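Local coordinates for lovastatin nonaketide synthase, polyketide synthase component (Aspergillus terreus, PDB 7CPX) that builds the nonaketide chain of dihydromonacolin L from malonyl-CoA with S-adenosyl-L-methionine and NADPH, working as a homodimer with its partner lovC in lovastatin biosynthesis, at the interface of chains A and B. Coordinates in Å, arbitrary orientation; residue numbers count along the deposited sequence, not the author numbering. Chains: chain A/B, Lovastatin nonaketide synthase, polyketide synthase component.

The interface of chains A and B. Residues chain A 940-942, 944, 962-965; chain B 1041, 1043, 1067, 1070, 1072-1075.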
# COMPACT_ATOMS: atom_id res chain seq x y z
N SER A 940 -0.87 17.03 -2.09
CA SER A 940 -1.05 15.95 -1.14
C SER A 940 0.27 15.23 -0.96
O SER A 940 1.00 15.00 -1.93
CB SER A 940 -2.13 14.98 -1.63
OG SER A 940 -2.27 13.89 -0.74
N ARG A 941 0.60 14.90 0.29
CA ARG A 941 1.89 14.27 0.54
C ARG A 941 2.07 13.03 -0.32
O ARG A 941 3.20 12.70 -0.71
CB ARG A 941 2.03 13.92 2.02
CG ARG A 941 0.98 12.96 2.54
CD ARG A 941 1.59 11.89 3.42
NE ARG A 941 2.63 11.14 2.72
CZ ARG A 941 2.41 10.13 1.90
NH1 ARG A 941 1.18 9.72 1.63
NH2 ARG A 941 3.44 9.51 1.34
N ALA A 942 0.98 12.34 -0.65
CA ALA A 942 1.04 11.29 -1.65
C ALA A 942 1.43 11.85 -3.01
O ALA A 942 2.28 11.28 -3.71
CB ALA A 942 -0.30 10.57 -1.74
N ARG A 944 3.12 14.60 -3.51
CA ARG A 944 4.52 15.01 -3.41
C ARG A 944 5.45 13.81 -3.54
O ARG A 944 6.45 13.88 -4.26
CB ARG A 944 4.75 15.73 -2.08
CG ARG A 944 6.18 16.16 -1.85
CD ARG A 944 6.28 17.10 -0.67
NE ARG A 944 5.59 16.59 0.51
CZ ARG A 944 6.08 15.67 1.33
NH1 ARG A 944 7.27 15.13 1.13
NH2 ARG A 944 5.37 15.29 2.38
N TYR A 962 1.61 6.26 -0.85
CA TYR A 962 1.15 6.14 0.53
C TYR A 962 2.04 5.21 1.35
O TYR A 962 1.57 4.59 2.32
CB TYR A 962 -0.30 5.65 0.55
CG TYR A 962 -1.19 6.43 -0.39
CD1 TYR A 962 -1.81 7.60 0.02
CD2 TYR A 962 -1.39 6.00 -1.69
CE1 TYR A 962 -2.62 8.31 -0.83
CE2 TYR A 962 -2.20 6.71 -2.55
CZ TYR A 962 -2.81 7.87 -2.12
OH TYR A 962 -3.62 8.58 -2.98
N SER A 963 3.31 5.11 0.99
CA SER A 963 4.25 4.28 1.73
C SER A 963 4.76 5.02 2.96
O SER A 963 4.60 6.24 3.11
CB SER A 963 5.43 3.88 0.84
OG SER A 963 4.98 3.13 -0.27
N THR A 964 5.39 4.27 3.85
CA THR A 964 5.92 4.75 5.11
C THR A 964 7.29 4.15 5.36
O THR A 964 7.67 3.16 4.73
CB THR A 964 4.99 4.39 6.28
OG1 THR A 964 4.03 3.38 5.94
CG2 THR A 964 4.43 5.60 7.04
N PRO A 965 8.06 4.73 6.28
CA PRO A 965 9.30 4.07 6.71
C PRO A 965 9.06 2.70 7.30
O PRO A 965 9.99 1.88 7.34
CB PRO A 965 9.88 5.04 7.75
CG PRO A 965 9.24 6.35 7.46
CD PRO A 965 7.87 6.03 6.96
N GLU B 1041 -3.74 12.75 7.26
CA GLU B 1041 -3.81 11.53 6.48
C GLU B 1041 -3.59 10.32 7.37
O GLU B 1041 -2.60 10.26 8.10
CB GLU B 1041 -2.78 11.56 5.35
CG GLU B 1041 -2.77 10.30 4.50
CD GLU B 1041 -1.88 10.43 3.29
OE1 GLU B 1041 -1.47 11.56 2.97
OE2 GLU B 1041 -1.58 9.39 2.65
N ASN B 1043 -3.36 6.18 6.89
CA ASN B 1043 -3.25 5.06 5.97
C ASN B 1043 -3.09 3.80 6.81
O ASN B 1043 -2.03 3.58 7.40
CB ASN B 1043 -2.08 5.25 5.01
CG ASN B 1043 -2.08 6.61 4.35
OD1 ASN B 1043 -1.05 7.27 4.25
ND2 ASN B 1043 -3.25 7.05 3.91
N CYS B 1067 -0.00 11.27 8.92
CA CYS B 1067 0.69 12.47 8.48
C CYS B 1067 -0.17 13.67 8.85
O CYS B 1067 -1.25 13.85 8.28
CB CYS B 1067 0.96 12.45 6.98
SG CYS B 1067 1.84 13.91 6.40
N LYS B 1070 0.26 17.98 5.00
CA LYS B 1070 0.83 17.55 3.73
C LYS B 1070 2.29 17.96 3.58
O LYS B 1070 3.01 17.37 2.78
CB LYS B 1070 0.00 18.12 2.57
CG LYS B 1070 -0.12 19.65 2.55
CD LYS B 1070 1.03 20.30 1.79
CE LYS B 1070 0.75 21.77 1.51
NZ LYS B 1070 0.54 22.55 2.77
N GLY B 1072 4.62 17.52 5.84
CA GLY B 1072 5.44 16.48 6.41
C GLY B 1072 5.29 15.15 5.71
O GLY B 1072 4.40 14.94 4.89
N ASN B 1073 6.18 14.23 6.06
CA ASN B 1073 6.15 12.88 5.52
C ASN B 1073 5.16 12.02 6.28
O ASN B 1073 4.67 12.39 7.35
CB ASN B 1073 7.54 12.25 5.57
CG ASN B 1073 8.54 12.96 4.67
OD1 ASN B 1073 9.17 13.93 5.08
ND2 ASN B 1073 8.69 12.46 3.45
N LEU B 1074 4.87 10.85 5.72
CA LEU B 1074 3.97 9.91 6.37
C LEU B 1074 4.70 9.19 7.49
O LEU B 1074 5.76 8.61 7.28
CB LEU B 1074 3.43 8.91 5.35
CG LEU B 1074 2.19 8.11 5.76
CD1 LEU B 1074 1.00 9.03 5.97
CD2 LEU B 1074 1.87 7.06 4.72
N SER B 1075 4.13 9.24 8.69
CA SER B 1075 4.72 8.65 9.88
C SER B 1075 3.82 7.54 10.41
O SER B 1075 2.70 7.34 9.94
CB SER B 1075 4.94 9.71 10.96
OG SER B 1075 3.71 10.26 11.40
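On chain A the first turn of helix 941-947 and the extended stretch A:Ser963-A:Thr964 flank B:Lys1070-B:Leu1074, part of the loop that joins strands 1057-1067 and 1075-1087 of chain B, extended from B:Gly1072 onward. A:Arg941 has the most surface hidden by the partner in this patch. Its CG sits in the crowded position between backbone N and carbonyl carbon (chi1 60°), and bends at chi2 and chi3 swing the guanidinium past the tip of B:Glu1041, of strand 1040-1048. The two side chains cross at about a right angle, and NH1 of A:Arg941 makes a salt bridge and hydrogen bond to the carboxylate oxygen OE2 of B:Glu1041 at 3.0 Å, a bent bond, 130° at the hydrogen. That oxygen lies near the guanidinium plane but is met from above its own carboxylate plane, the two groups being turned 56° apart. B:Glu1041 gets there with CG anti to the backbone N and the chain extended beyond. Its OE2 also lies at the ring edge of A:Tyr962 and weakly accepts from B:Asn1043 ND2; A:Arg941 is its main partner across the contact and would tend to stabilise its negative charge. The methylene CD of A:Arg941 rests on the thiol SG of B:Cys1067 at 3.6 Å, while CB of B:Leu1074 covers one guanidinium face toward its rim, 3.5 Å from NE of A:Arg941. One turn along the helix, A:Arg944 bends at chi3 and donates from NH2 to the backbone O of B:Lys1070 at 3.2 Å, approaching from above the carbonyl plane. B:Leu1074 wedges its branched end against chain A, with CG 3.6 Å from the methyl CG2 of A:Thr964. Here the N-terminal hotdog of the chain B dehydratase domain meets the same region of chain A and helix 941-947; the patch centre lies about 36 Å from A:Cys181, the ketosynthase active-site cysteine, and the contact recurs across the homodimer's two-fold axis.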